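Local coordinates for CD180 antigen (Mus musculus, PDB 3T6Q), which probably cooperates with MD-1 and TLR4 in the innate immune response of B cells to bacterial lipopolysaccharide and leads to NF-kappa-B activation, at residues L182-N187 / A202-L207; G464-T469 / H494-L499; M96-L101 / P124-K129. One frame throughout, in Å; residues are numbered along the deposited sequence. Where two conformers were deposited one is given.

From the N terminus, contact 3 comes first. It closes a loop of 22 residues between 96-101 and 124-129 and joins outer loops of LRR 3 and LRR 4. Contact 1 follows, its centre about 25 Å from that of contact 3. It pairs 182-187 of LRR 7 with 202-207 on the inner, strand-bearing side of the solenoid. Contact 2 is the last, joining LRR 16 at 464-469 to LRR 17 at 494-499. Its centre lies about 67 Å from that of contact 3, on the opposite side of the chain's centre. The three loops run in series; none nests in or crosses another. Each ties a repeat to material of the next turn.

Contact 1: residues L182-N187 / A202-L207; sequences LSLNLN and AVFQSL. With GOL (glycerol), chain K.
The F204 ring lies among the side chains of L182, L184 and L207. The setting is the leucine-rich repeat solenoid: the two segments pair in parallel at L184 and L207, and these leucines point to the side that packs into the repeat core. L207 CD2 sits over one face of the F204 ring, 3.7 Å above its plane and offset toward the rim. The opposite face carries C2 of a bound glycerol. L182 and F204 lie side by side and point the same way, with L182 CD2 4.2 Å from F204 CE1. L184 packs on L207, with L184 CB 3.7 Å from L207 CD2. F204 CG stands anti to the carbonyl carbon (chi1 -75°), which places it on the side of the chain that holds L182 and L184. At the ring edge, near its plane, L182 O is 3.3 Å from F204 CD1.

L182 O also accepts from Q205 N at 2.8 Å. This bond is bent, with 139° at the hydrogen. The chain turns a corner at Q205. Beyond it, L184 N donates to S206 O at 3.0 Å, and this bond is straighter (163°). CA-H...O contacts from S183 to S206 O and from L207 to L184 O add to the pairing.

On the other side, S183 and S206 lie next to each other, CB against CB. S183 OG touches the aliphatic part of Q205, 3.3 Å from Q205 CG. Q228 and S229 of strand 226-231 carry this side on to the next repeat.

The glycerol, probably from the crystallisation liquor, joins L182 to V203. Its O3 takes the N-H of L182 and donates to V203 O. Glycerol O1 accepts a nearly straight bond from V203 N at 3.0 Å.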
loop_
_atom_site.group_PDB
_atom_site.type_symbol
_atom_site.label_atom_id
_atom_site.label_comp_id
_atom_site.label_asym_id
_atom_site.label_seq_id
_atom_site.Cartn_x
_atom_site.Cartn_y
_atom_site.Cartn_z
ATOM N N LEU A 182 16.301 15.858 16.228
ATOM C CA LEU A 182 15.694 15.047 15.200
ATOM C C LEU A 182 14.537 15.817 14.512
ATOM O O LEU A 182 13.826 16.600 15.167
ATOM C CB LEU A 182 15.186 13.764 15.822
ATOM C CG LEU A 182 14.429 12.747 14.969
ATOM C CD1 LEU A 182 15.330 12.142 13.905
ATOM C CD2 LEU A 182 13.987 11.653 15.911
ATOM N N SER A 183 14.374 15.577 13.206
ATOM C CA SER A 183 13.239 16.110 12.443
ATOM C C SER A 183 12.393 14.924 12.107
ATOM O O SER A 183 12.872 13.966 11.500
ATOM C CB SER A 183 13.674 16.799 11.163
ATOM O OG SER A 183 14.439 17.965 11.463
ATOM N N LEU A 184 11.143 14.967 12.526
ATOM C CA LEU A 184 10.284 13.812 12.406
ATOM C C LEU A 184 9.091 14.297 11.552
ATOM O O LEU A 184 8.421 15.246 11.933
ATOM C CB LEU A 184 9.822 13.431 13.795
ATOM C CG LEU A 184 9.324 12.049 14.203
ATOM C CD1 LEU A 184 8.139 12.167 15.166
ATOM C CD2 LEU A 184 9.011 11.058 13.069
ATOM N N ASN A 185 8.893 13.724 10.365
ATOM C CA ASN A 185 7.797 14.173 9.490
ATOM C C ASN A 185 6.621 13.204 9.559
ATOM O O ASN A 185 6.727 12.034 9.116
ATOM C CB ASN A 185 8.304 14.331 8.040
ATOM C CG ASN A 185 7.220 14.900 7.113
ATOM O OD1 ASN A 185 6.131 15.264 7.572
ATOM N ND2 ASN A 185 7.480 14.895 5.812
ATOM N N LEU A 186 5.507 13.660 10.132
ATOM C CA LEU A 186 4.262 12.893 10.140
ATOM C C LEU A 186 3.144 13.499 9.259
ATOM O O LEU A 186 1.961 13.176 9.435
ATOM C CB LEU A 186 3.732 12.690 11.561
ATOM C CG LEU A 186 4.625 11.761 12.382
ATOM C CD1 LEU A 186 4.397 11.930 13.888
ATOM C CD2 LEU A 186 4.357 10.306 11.957
ATOM N N ASN A 187 3.534 14.349 8.312
ATOM C CA ASN A 187 2.597 14.906 7.310
ATOM C C ASN A 187 1.744 13.797 6.710
ATOM O O ASN A 187 2.278 12.794 6.292
ATOM C CB ASN A 187 3.416 15.588 6.182
ATOM C CG ASN A 187 2.540 16.231 5.103
ATOM O OD1 ASN A 187 1.341 16.432 5.292
ATOM N ND2 ASN A 187 3.145 16.566 3.973
ATOM N N ALA A 202 10.985 16.106 25.561
ATOM C CA ALA A 202 11.369 15.857 24.155
ATOM C C ALA A 202 11.919 17.118 23.513
ATOM O O ALA A 202 11.414 18.213 23.788
ATOM C CB ALA A 202 10.167 15.339 23.358
ATOM N N VAL A 203 12.966 16.965 22.693
ATOM C CA VAL A 203 13.588 18.101 22.006
ATOM C C VAL A 203 13.738 17.756 20.504
ATOM O O VAL A 203 14.513 16.863 20.132
ATOM C CB VAL A 203 14.962 18.474 22.619
ATOM C CG1 VAL A 203 15.624 19.594 21.822
ATOM C CG2 VAL A 203 14.812 18.876 24.081
ATOM N N PHE A 204 12.983 18.453 19.653
ATOM C CA PHE A 204 12.988 18.224 18.183
ATOM C C PHE A 204 13.467 19.429 17.437
ATOM O O PHE A 204 13.262 20.565 17.884
ATOM C CB PHE A 204 11.585 17.902 17.686
ATOM C CG PHE A 204 11.157 16.520 18.020
ATOM C CD1 PHE A 204 11.439 15.461 17.141
ATOM C CD2 PHE A 204 10.537 16.253 19.235
ATOM C CE1 PHE A 204 11.075 14.163 17.487
ATOM C CE2 PHE A 204 10.170 14.960 19.581
ATOM C CZ PHE A 204 10.442 13.912 18.702
ATOM N N GLN A 205 14.115 19.186 16.302
ATOM C CA GLN A 205 14.371 20.234 15.335
ATOM C C GLN A 205 13.054 20.578 14.611
ATOM O O GLN A 205 12.585 21.707 14.701
ATOM C CB GLN A 205 15.488 19.817 14.377
ATOM C CG GLN A 205 15.598 20.615 13.092
ATOM C CD GLN A 205 15.671 22.120 13.292
ATOM O OE1 GLN A 205 14.933 22.882 12.645
ATOM N NE2 GLN A 205 16.550 22.560 14.179
ATOM N N SER A 206 12.466 19.628 13.890
ATOM C CA SER A 206 11.173 19.865 13.174
ATOM C C SER A 206 10.215 18.773 13.520
ATOM O O SER A 206 10.625 17.637 13.695
ATOM C CB SER A 206 11.332 19.856 11.643
ATOM O OG SER A 206 12.097 20.945 11.217
ATOM N N LEU A 207 8.938 19.112 13.651
ATOM C CA LEU A 207 7.904 18.106 13.781
ATOM C C LEU A 207 6.861 18.583 12.788
ATOM O O LEU A 207 6.436 19.749 12.858
ATOM C CB LEU A 207 7.248 18.120 15.164
ATOM C CG LEU A 207 7.819 17.318 16.330
ATOM C CD1 LEU A 207 6.938 17.484 17.551
ATOM C CD2 LEU A 207 7.933 15.851 15.923
HETATM C C1 GOL K . 14.066 12.849 21.790
HETATM O O1 GOL K . 13.962 14.126 22.405
HETATM C C2 GOL K . 13.927 13.162 20.324
HETATM O O2 GOL K . 13.331 12.028 19.714
HETATM C C3 GOL K . 15.311 13.411 19.736
HETATM O O3 GOL K . 15.353 14.622 18.953
#

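Contact 2: residues G464-T469 / H494-L499; sequences GNIQKT and HAFTSL
I466 and F496 cross at about a right angle. I466 CD1 approaches the far end of the ring, 4.1 Å from F496 CZ. I466 CG2 serves a different neighbour and lies 3.7 Å from A495 CB. The torsion separates the two branches: CG1, which carries CD1, is anti to the carbonyl carbon (chi1 -50°), whereas CG2 is anti to the backbone N. A495 CB also lies over one face of the F496 ring, offset toward the rim. The A495 methyl thus touches both I466 and the ring, and the three side chains meet in one corner. A495 CB also lies 3.7 Å from Q467 O.

K468 and H494 are arranged differently. They lie side by side and point the same way, with K468 CG 4.0 Å from H494 CB. Their tips do not touch: K468 NZ is 5.2 Å from H494 NE2. This pair is exposed, while I466, A495 and F496 are buried.

N470 ND2 binds both Q467 O and A495 O and so links the two backbones. I491 of strand 490-491 touches both I466 and F496. The arrangement is that of successive turns of a leucine-rich repeat solenoid, stacked through the short strands and loops opposite the main parallel strands.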
loop_
_atom_site.group_PDB
_atom_site.type_symbol
_atom_site.label_atom_id
_atom_site.label_comp_id
_atom_site.label_asym_id
_atom_site.label_seq_id
_atom_site.Cartn_x
_atom_site.Cartn_y
_atom_site.Cartn_z
ATOM N N GLY A 464 16.725 52.081 -29.166
ATOM C CA GLY A 464 17.584 50.901 -28.918
ATOM C C GLY A 464 19.063 51.229 -28.835
ATOM O O GLY A 464 19.904 50.366 -29.090
ATOM N N ASN A 465 19.392 52.473 -28.530
ATOM C CA ASN A 465 20.787 52.869 -28.420
ATOM C C ASN A 465 21.173 53.378 -27.020
ATOM O O ASN A 465 20.526 54.286 -26.492
ATOM C CB ASN A 465 21.128 53.960 -29.435
ATOM C CG ASN A 465 22.597 54.356 -29.381
ATOM O OD1 ASN A 465 23.483 53.511 -29.531
ATOM N ND2 ASN A 465 22.865 55.640 -29.096
ATOM N N ILE A 466 22.266 52.855 -26.458
ATOM C CA ILE A 466 22.800 53.427 -25.226
ATOM C C ILE A 466 23.798 54.472 -25.615
ATOM O O ILE A 466 24.849 54.151 -26.175
ATOM C CB ILE A 466 23.470 52.385 -24.313
ATOM C CG1 ILE A 466 22.534 51.165 -24.119
ATOM C CG2 ILE A 466 23.787 53.018 -22.965
ATOM C CD1 ILE A 466 23.075 50.162 -23.097
ATOM N N GLN A 467 23.471 55.722 -25.300
ATOM C CA GLN A 467 24.344 56.882 -25.597
ATOM C C GLN A 467 25.450 57.013 -24.592
ATOM O O GLN A 467 25.422 56.354 -23.558
ATOM C CB GLN A 467 23.540 58.170 -25.624
ATOM C CG GLN A 467 22.857 58.403 -26.962
ATOM C CD GLN A 467 21.907 59.578 -26.941
ATOM O OE1 GLN A 467 20.943 59.601 -26.171
ATOM N NE2 GLN A 467 22.162 60.553 -27.798
ATOM N N LYS A 468 26.435 57.845 -24.914
ATOM C CA LYS A 468 27.513 58.166 -23.996
ATOM C C LYS A 468 26.927 58.668 -22.671
ATOM O O LYS A 468 27.413 58.311 -21.614
ATOM C CB LYS A 468 28.405 59.249 -24.611
ATOM C CG LYS A 468 29.546 59.686 -23.708
ATOM C CD LYS A 468 30.518 60.592 -24.459
ATOM C CE LYS A 468 31.518 61.204 -23.495
ATOM N NZ LYS A 468 32.850 61.364 -24.141
ATOM N N THR A 469 25.880 59.493 -22.736
ATOM C CA THR A 469 25.192 59.905 -21.509
ATOM C C THR A 469 23.982 59.028 -21.294
ATOM O O THR A 469 23.120 58.873 -22.182
ATOM C CB THR A 469 24.783 61.391 -21.501
ATOM O OG1 THR A 469 23.852 61.617 -22.552
ATOM C CG2 THR A 469 25.991 62.276 -21.740
ATOM N N HIS A 494 31.600 54.624 -25.326
ATOM C CA HIS A 494 31.871 55.304 -24.064
ATOM C C HIS A 494 30.724 55.200 -23.103
ATOM O O HIS A 494 30.745 55.864 -22.076
ATOM C CB HIS A 494 32.268 56.787 -24.290
ATOM C CG HIS A 494 33.575 56.949 -25.019
ATOM N ND1 HIS A 494 34.746 56.462 -24.533
ATOM C CD2 HIS A 494 33.869 57.518 -26.258
ATOM C CE1 HIS A 494 35.733 56.724 -25.413
ATOM N NE2 HIS A 494 35.194 57.367 -26.465
ATOM N N ALA A 495 29.730 54.352 -23.401
ATOM C CA ALA A 495 28.528 54.227 -22.555
ATOM C C ALA A 495 28.759 53.782 -21.099
ATOM O O ALA A 495 27.957 54.112 -20.208
ATOM C CB ALA A 495 27.506 53.299 -23.202
ATOM N N PHE A 496 29.802 53.000 -20.882
ATOM C CA PHE A 496 30.032 52.343 -19.594
ATOM C C PHE A 496 31.373 52.778 -19.007
ATOM O O PHE A 496 31.844 52.157 -18.048
ATOM C CB PHE A 496 30.089 50.824 -19.764
ATOM C CG PHE A 496 28.817 50.190 -20.287
ATOM C CD1 PHE A 496 27.552 50.701 -19.973
ATOM C CD2 PHE A 496 28.905 49.039 -21.064
ATOM C CE1 PHE A 496 26.392 50.071 -20.437
ATOM C CE2 PHE A 496 27.753 48.395 -21.516
ATOM C CZ PHE A 496 26.503 48.916 -21.199
ATOM N N THR A 497 31.994 53.813 -19.596
ATOM C CA THR A 497 33.357 54.227 -19.208
ATOM C C THR A 497 33.535 54.600 -17.707
ATOM O O THR A 497 34.585 54.331 -17.122
ATOM C CB THR A 497 33.903 55.364 -20.109
ATOM O OG1 THR A 497 33.651 55.047 -21.486
ATOM C CG2 THR A 497 35.420 55.508 -19.934
ATOM N N SER A 498 32.516 55.213 -17.107
ATOM C CA SER A 498 32.567 55.561 -15.684
ATOM C C SER A 498 32.439 54.327 -14.798
ATOM O O SER A 498 32.801 54.361 -13.627
ATOM C CB SER A 498 31.489 56.587 -15.329
ATOM O OG SER A 498 30.206 56.131 -15.695
ATOM N N LEU A 499 31.947 53.225 -15.366
ATOM C CA LEU A 499 31.721 51.986 -14.584
ATOM C C LEU A 499 32.960 51.105 -14.542
ATOM O O LEU A 499 33.104 50.154 -15.328
ATOM C CB LEU A 499 30.535 51.205 -15.150
ATOM C CG LEU A 499 29.298 52.091 -15.266
ATOM C CD1 LEU A 499 28.315 51.443 -16.218
ATOM C CD2 LEU A 499 28.676 52.270 -13.891
#

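Contact 3: residues M96-L101 / P124-K129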
loop_
_atom_site.group_PDB
_atom_site.type_symbol
_atom_site.label_atom_id
_atom_site.label_comp_id
_atom_site.label_asym_id
_atom_site.label_seq_id
_atom_site.Cartn_x
_atom_site.Cartn_y
_atom_site.Cartn_z
ATOM N N MET A 96 13.563 -8.701 1.965
ATOM C CA MET A 96 14.900 -8.158 1.918
ATOM C C MET A 96 15.722 -8.944 2.945
ATOM O O MET A 96 15.354 -9.039 4.135
ATOM C CB MET A 96 14.834 -6.663 2.252
ATOM C CG MET A 96 16.201 -6.025 2.399
ATOM S SD MET A 96 15.979 -4.239 2.612
ATOM C CE MET A 96 17.638 -3.670 2.287
ATOM N N ALA A 97 16.804 -9.541 2.462
ATOM C CA ALA A 97 17.647 -10.410 3.282
ATOM C C ALA A 97 18.347 -9.697 4.436
ATOM O O ALA A 97 18.693 -8.508 4.350
ATOM C CB ALA A 97 18.652 -11.111 2.389
ATOM N N GLU A 98 18.544 -10.437 5.517
ATOM C CA GLU A 98 19.292 -9.976 6.701
ATOM C C GLU A 98 20.600 -9.283 6.314
ATOM O O GLU A 98 20.915 -8.223 6.860
ATOM C CB GLU A 98 19.600 -11.192 7.579
ATOM C CG GLU A 98 19.101 -11.205 9.007
ATOM C CD GLU A 98 17.904 -10.316 9.299
ATOM O OE1 GLU A 98 16.750 -10.619 8.897
ATOM O OE2 GLU A 98 18.129 -9.317 10.002
ATOM N N THR A 99 21.353 -9.879 5.379
ATOM C CA THR A 99 22.688 -9.385 4.978
ATOM C C THR A 99 22.696 -8.477 3.731
ATOM O O THR A 99 23.760 -8.161 3.181
ATOM C CB THR A 99 23.684 -10.562 4.748
ATOM O OG1 THR A 99 23.315 -11.297 3.568
ATOM C CG2 THR A 99 23.694 -11.491 5.923
ATOM N N ALA A 100 21.513 -8.064 3.262
ATOM C CA ALA A 100 21.440 -7.290 2.027
ATOM C C ALA A 100 22.264 -6.018 2.143
ATOM O O ALA A 100 22.963 -5.630 1.186
ATOM C CB ALA A 100 19.984 -6.948 1.684
ATOM N N LEU A 101 22.234 -5.399 3.330
ATOM C CA LEU A 101 22.981 -4.147 3.558
ATOM C C LEU A 101 24.283 -4.330 4.366
ATOM O O LEU A 101 24.701 -3.414 5.084
ATOM C CB LEU A 101 22.069 -3.133 4.278
ATOM C CG LEU A 101 20.897 -2.550 3.476
ATOM C CD1 LEU A 101 19.934 -1.816 4.411
ATOM C CD2 LEU A 101 21.464 -1.612 2.416
ATOM N N PRO A 124 16.316 -4.761 7.289
ATOM C CA PRO A 124 17.303 -5.170 8.319
ATOM C C PRO A 124 18.427 -4.160 8.350
ATOM O O PRO A 124 19.245 -4.101 7.433
ATOM C CB PRO A 124 17.784 -6.557 7.843
ATOM C CG PRO A 124 16.747 -7.028 6.859
ATOM C CD PRO A 124 16.224 -5.761 6.194
ATOM N N LEU A 125 18.402 -3.284 9.355
ATOM C CA LEU A 125 19.353 -2.156 9.386
ATOM C C LEU A 125 20.459 -2.276 10.456
ATOM O O LEU A 125 21.133 -1.300 10.721
ATOM C CB LEU A 125 18.622 -0.841 9.608
ATOM C CG LEU A 125 17.831 -0.334 8.400
ATOM C CD1 LEU A 125 16.712 0.582 8.870
ATOM C CD2 LEU A 125 18.743 0.344 7.400
ATOM N N HIS A 126 20.613 -3.446 11.065
ATOM C CA HIS A 126 21.610 -3.664 12.136
ATOM C C HIS A 126 23.061 -3.346 11.754
ATOM O O HIS A 126 23.880 -3.074 12.625
ATOM C CB HIS A 126 21.486 -5.087 12.646
ATOM C CG HIS A 126 21.654 -6.118 11.562
ATOM N ND1 HIS A 126 20.625 -6.525 10.781
ATOM C CD2 HIS A 126 22.782 -6.777 11.104
ATOM C CE1 HIS A 126 21.076 -7.420 9.887
ATOM N NE2 HIS A 126 22.396 -7.581 10.090
ATOM N N ASN A 127 23.388 -3.349 10.465
ATOM C CA ASN A 127 24.726 -2.965 9.986
ATOM C C ASN A 127 24.931 -1.450 9.734
ATOM O O ASN A 127 26.028 -1.032 9.351
ATOM C CB ASN A 127 25.085 -3.706 8.688
ATOM C CG ASN A 127 25.559 -5.117 8.922
ATOM O OD1 ASN A 127 26.387 -5.354 9.797
ATOM N ND2 ASN A 127 25.040 -6.072 8.136
ATOM N N GLN A 128 23.871 -0.643 9.843
ATOM C CA GLN A 128 23.970 0.770 9.467
ATOM C C GLN A 128 24.068 1.571 10.766
ATOM O O GLN A 128 23.049 2.020 11.328
ATOM C CB GLN A 128 22.763 1.233 8.602
ATOM C CG GLN A 128 22.985 1.008 7.125
ATOM C CD GLN A 128 23.107 -0.479 6.834
ATOM O OE1 GLN A 128 22.224 -1.260 7.184
ATOM N NE2 GLN A 128 24.213 -0.875 6.228
ATOM N N LYS A 129 25.299 1.733 11.254
ATOM C CA LYS A 129 25.501 2.376 12.551
ATOM C C LYS A 129 25.598 3.906 12.503
ATOM O O LYS A 129 25.550 4.543 13.542
ATOM C CB LYS A 129 26.737 1.781 13.252
ATOM C CG LYS A 129 26.446 0.629 14.192
ATOM C CD LYS A 129 26.263 -0.681 13.461
ATOM C CE LYS A 129 26.125 -1.819 14.457
ATOM N NZ LYS A 129 27.415 -2.066 15.154
HETATM O O HOH W 1 19.805 -5.756 5.050
HETATM O O HOH W 2 18.092 -6.501 11.762
HETATM O O HOH W 3 22.871 -6.106 6.596
#
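L101 crosses Q128 at about a right angle. L101 CB lies against the amide, 3.5 Å from Q128 OE1. CG is a little further from the same oxygen. The tip, L101 CD1, touches Q128 OE1 again, lies near P124 O, and packs on L125 CD2 at 3.9 Å. The Q128 chain is bent at chi2 (64°), which turns CD toward L101. Q128 NE2 donates to L101 O at 2.8 Å. This bond lies in the carbonyl plane and close to the amide plane of Q128. NE2 also binds P104 O, so two backbone carbonyls hold the amide.

These are loops of consecutive leucine-rich repeats, LRR 3 and LRR 4, each with a type I turn: A97 to A100 and L125 to Q128. The P124 ring packs against 96-98. P124 CD meets M96 CG at 3.8 Å, P124 CG meets A97 O, and P124 CB meets E98 OE2. A water accepts from L101 N and lies 3.0 Å from both A97 O and P124 O.

At the outer edge the planes of the E98 carboxylate and the H126 ring are nearly parallel, 16° apart, while the side chains cross at about a right angle. H126 CE1 points its ring edge at E98 O, 3.1 Å away. Another water donates to E98 O and accepts from N127 ND2. Outside the two segments, E98 OE1 forms a salt bridge with a basic side chain of another protein's chain.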